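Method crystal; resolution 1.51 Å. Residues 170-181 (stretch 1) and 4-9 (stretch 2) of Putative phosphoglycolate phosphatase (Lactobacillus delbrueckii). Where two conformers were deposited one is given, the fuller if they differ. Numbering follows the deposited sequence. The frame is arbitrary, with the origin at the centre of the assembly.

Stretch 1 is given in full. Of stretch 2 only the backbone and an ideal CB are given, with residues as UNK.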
# COMPACT_ATOMS: atom_id res chain seq x y z
N MSE A 170 11.62 1.34 -6.33
CA MSE A 170 11.34 0.01 -5.74
C MSE A 170 10.80 -0.94 -6.81
O MSE A 170 11.15 -2.10 -6.83
CB MSE A 170 10.39 0.12 -4.57
CG MSE A 170 10.88 1.08 -3.47
SE MSE A 170 9.50 1.42 -2.13
CE MSE A 170 9.73 -0.18 -1.48
N THR A 171 9.93 -0.46 -7.67
CA THR A 171 9.39 -1.29 -8.76
C THR A 171 10.48 -1.63 -9.79
O THR A 171 10.46 -2.71 -10.39
CB THR A 171 8.14 -0.62 -9.39
OG1 THR A 171 7.12 -0.54 -8.37
CG2 THR A 171 7.62 -1.41 -10.63
N SER A 172 11.46 -0.74 -9.97
CA SER A 172 12.59 -1.02 -10.86
C SER A 172 13.46 -2.17 -10.27
O SER A 172 13.96 -3.01 -11.02
CB SER A 172 13.45 0.19 -11.12
OG SER A 172 12.76 1.16 -11.91
N GLU A 173 13.61 -2.19 -8.93
CA GLU A 173 14.25 -3.32 -8.20
C GLU A 173 13.54 -4.67 -8.45
O GLU A 173 14.18 -5.72 -8.57
CB GLU A 173 14.28 -3.10 -6.67
CG GLU A 173 15.31 -2.11 -6.10
CD GLU A 173 16.73 -2.42 -6.51
OE1 GLU A 173 17.18 -3.56 -6.26
OE2 GLU A 173 17.38 -1.54 -7.11
N CYS A 174 12.21 -4.61 -8.46
CA CYS A 174 11.38 -5.76 -8.79
C CYS A 174 11.54 -6.23 -10.27
O CYS A 174 11.75 -7.41 -10.56
CB CYS A 174 9.95 -5.41 -8.47
SG CYS A 174 8.81 -6.72 -8.87
N VAL A 175 11.39 -5.28 -11.19
CA VAL A 175 11.54 -5.50 -12.63
C VAL A 175 12.88 -6.16 -12.95
O VAL A 175 12.93 -7.12 -13.74
CB VAL A 175 11.30 -4.16 -13.41
CG1 VAL A 175 11.93 -4.16 -14.79
CG2 VAL A 175 9.78 -3.89 -13.43
N LYS A 176 13.95 -5.66 -12.34
CA LYS A 176 15.30 -6.20 -12.47
C LYS A 176 15.33 -7.67 -12.05
O LYS A 176 15.79 -8.52 -12.82
CB LYS A 176 16.24 -5.29 -11.70
CG LYS A 176 17.65 -5.65 -11.53
CD LYS A 176 18.33 -4.35 -10.94
CE LYS A 176 19.08 -4.58 -9.64
NZ LYS A 176 19.35 -3.31 -8.87
N VAL A 177 14.75 -7.98 -10.89
CA VAL A 177 14.81 -9.35 -10.40
C VAL A 177 13.94 -10.30 -11.28
O VAL A 177 14.33 -11.42 -11.60
CB VAL A 177 14.37 -9.43 -8.93
CG1 VAL A 177 14.17 -10.92 -8.44
CG2 VAL A 177 15.39 -8.69 -8.08
N LEU A 178 12.73 -9.87 -11.62
CA LEU A 178 11.80 -10.71 -12.37
C LEU A 178 12.30 -10.92 -13.79
O LEU A 178 12.03 -11.95 -14.39
CB LEU A 178 10.37 -10.15 -12.44
CG LEU A 178 9.65 -10.08 -11.10
CD1 LEU A 178 8.16 -9.71 -11.25
CD2 LEU A 178 9.77 -11.33 -10.28
N GLY A 179 12.98 -9.94 -14.36
CA GLY A 179 13.48 -10.07 -15.73
C GLY A 179 12.42 -9.96 -16.84
O GLY A 179 12.66 -10.38 -17.97
N VAL A 180 11.27 -9.37 -16.51
CA VAL A 180 10.14 -9.23 -17.44
C VAL A 180 10.11 -7.80 -17.98
O VAL A 180 10.30 -6.84 -17.22
CB VAL A 180 8.79 -9.59 -16.72
CG1 VAL A 180 7.64 -9.41 -17.65
CG2 VAL A 180 8.86 -10.99 -16.22
N PRO A 181 9.91 -7.64 -19.31
CA PRO A 181 9.79 -6.31 -19.86
C PRO A 181 8.62 -5.56 -19.23
O PRO A 181 7.57 -6.15 -18.90
CB PRO A 181 9.55 -6.55 -21.36
CG PRO A 181 10.11 -7.92 -21.62
CD PRO A 181 9.81 -8.69 -20.35
N UNK A 4 0.09 -10.44 -19.39
CA UNK A 4 1.09 -10.02 -18.45
C UNK A 4 1.85 -11.25 -17.98
O UNK A 4 1.25 -12.25 -17.55
CB UNK A 4 0.46 -9.26 -17.28
N UNK A 5 3.18 -11.17 -18.05
CA UNK A 5 4.05 -12.21 -17.51
C UNK A 5 4.40 -11.96 -16.02
O UNK A 5 4.90 -12.85 -15.35
CB UNK A 5 5.33 -12.29 -18.34
N UNK A 6 4.14 -10.75 -15.52
CA UNK A 6 4.38 -10.43 -14.10
C UNK A 6 3.25 -9.58 -13.56
O UNK A 6 2.79 -8.68 -14.23
CB UNK A 6 5.72 -9.71 -13.92
N UNK A 7 2.81 -9.88 -12.33
CA UNK A 7 1.77 -9.09 -11.63
C UNK A 7 2.40 -8.65 -10.33
O UNK A 7 2.87 -9.48 -9.55
CB UNK A 7 0.48 -9.88 -11.39
N UNK A 8 2.47 -7.34 -10.16
CA UNK A 8 3.14 -6.68 -9.04
C UNK A 8 2.04 -6.02 -8.22
O UNK A 8 1.31 -5.15 -8.73
CB UNK A 8 4.19 -5.67 -9.51
N UNK A 9 1.90 -6.46 -6.96
CA UNK A 9 0.81 -6.05 -6.08
C UNK A 9 1.31 -5.11 -4.97
O UNK A 9 2.37 -5.33 -4.35
CB UNK A 9 0.14 -7.28 -5.47

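Stretch 1 is a helix that runs through Leu178, leaves helical geometry at Gly179, whose phi is positive, and ends in the extended pair Val180 and Pro181. Positions 6 to 9 form a strand that crosses the helix at 150°, nearly antiparallel, with a closest axial approach of 10.7 Å. The low positions therefore lie near the end of stretch 1 and position 8 near Thr171 and Cys174.

At position 4, CA-to-CB points sideways and stretch 1 offers nothing near the CB, so it sets little limit on size or polarity. The residue is Tyr4, whose OH is hydrogen-bonded elsewhere in the structure.

Position 5, with phi/psi of -89/-14, is not yet extended. Its CB points toward stretch 1 and lies 3.8 Å from Val180 CG1, so the first part of the side chain must tolerate an apolar neighbour. No charge from stretch 1 waits beyond, and a long chain with an aliphatic stem, such as Lys, Arg, Gln or Met, would serve. Lys5 is found. Its CB packs 3.7 Å from Val180 CG1, while its nearly extended chain carries NZ onward without a salt bridge to stretch 1.

Position 6 is the tightest. The ideal CB already sits 3.6 Å from Leu178 CD1 and 4.1 Å from Val180 CG2, so contact is made by the first side-chain carbon. A small residue, Ala or perhaps Ser or Gly, suits it; of these, Ala supplies an apolar surface without adding further atoms. Ala6 is the deposited residue, and its CB contacts both the leucine and the valine, so that one methyl packs against both the last turn of the helix and the loop after it.

At position 7 the strand's alternation turns CB away. Stretch 1 gives no basis for choosing among residues compatible with a strand; the residue is Ala7.

Position 8 points toward the helix again, but with more room: its ideal CB is 4.8 Å from Cys174 SG. The Thr171 methyl and the Cys174 sulfur offer a largely apolar surface, and extended phi/psi of -113/118 favours beta-branched residues. Ile, Val or Leu would fit, the longer ones reaching farther. Ile8, with chi1 m and chi2 t, extends CD1 to 4.0 Å from Cys174 SG and 4.1 Å from Thr171 CG2.

Position 9 is out of reach, so stretch 1 leaves its identity open; it is Phe9. No hydrogen bond joins the two stretches: they meet through side-chain packing.

Stretch 2 4-9: YKAAIF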
# COMPACT_ATOMS: atom_id res chain seq x y z
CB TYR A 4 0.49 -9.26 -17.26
CG TYR A 4 -0.32 -8.05 -17.65
CD1 TYR A 4 0.28 -6.96 -18.31
CD2 TYR A 4 -1.69 -7.99 -17.42
CE1 TYR A 4 -0.47 -5.83 -18.64
CE2 TYR A 4 -2.43 -6.89 -17.80
CZ TYR A 4 -1.82 -5.82 -18.42
OH TYR A 4 -2.56 -4.70 -18.80
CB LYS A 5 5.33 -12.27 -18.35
CG LYS A 5 5.07 -12.69 -19.78
CD LYS A 5 6.37 -12.70 -20.57
CE LYS A 5 6.18 -12.86 -22.07
NZ LYS A 5 7.48 -12.44 -22.72
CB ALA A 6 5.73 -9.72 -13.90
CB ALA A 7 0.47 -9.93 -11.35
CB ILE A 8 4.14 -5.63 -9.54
CG1 ILE A 8 5.13 -6.24 -10.52
CG2 ILE A 8 4.89 -5.02 -8.36
CD1 ILE A 8 6.01 -5.13 -11.20
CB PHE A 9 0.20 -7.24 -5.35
CG PHE A 9 -0.42 -8.27 -6.26
CD1 PHE A 9 0.35 -9.20 -6.92
CD2 PHE A 9 -1.77 -8.24 -6.50
CE1 PHE A 9 -0.23 -10.12 -7.75
CE2 PHE A 9 -2.35 -9.20 -7.33
CZ PHE A 9 -1.57 -10.11 -7.95
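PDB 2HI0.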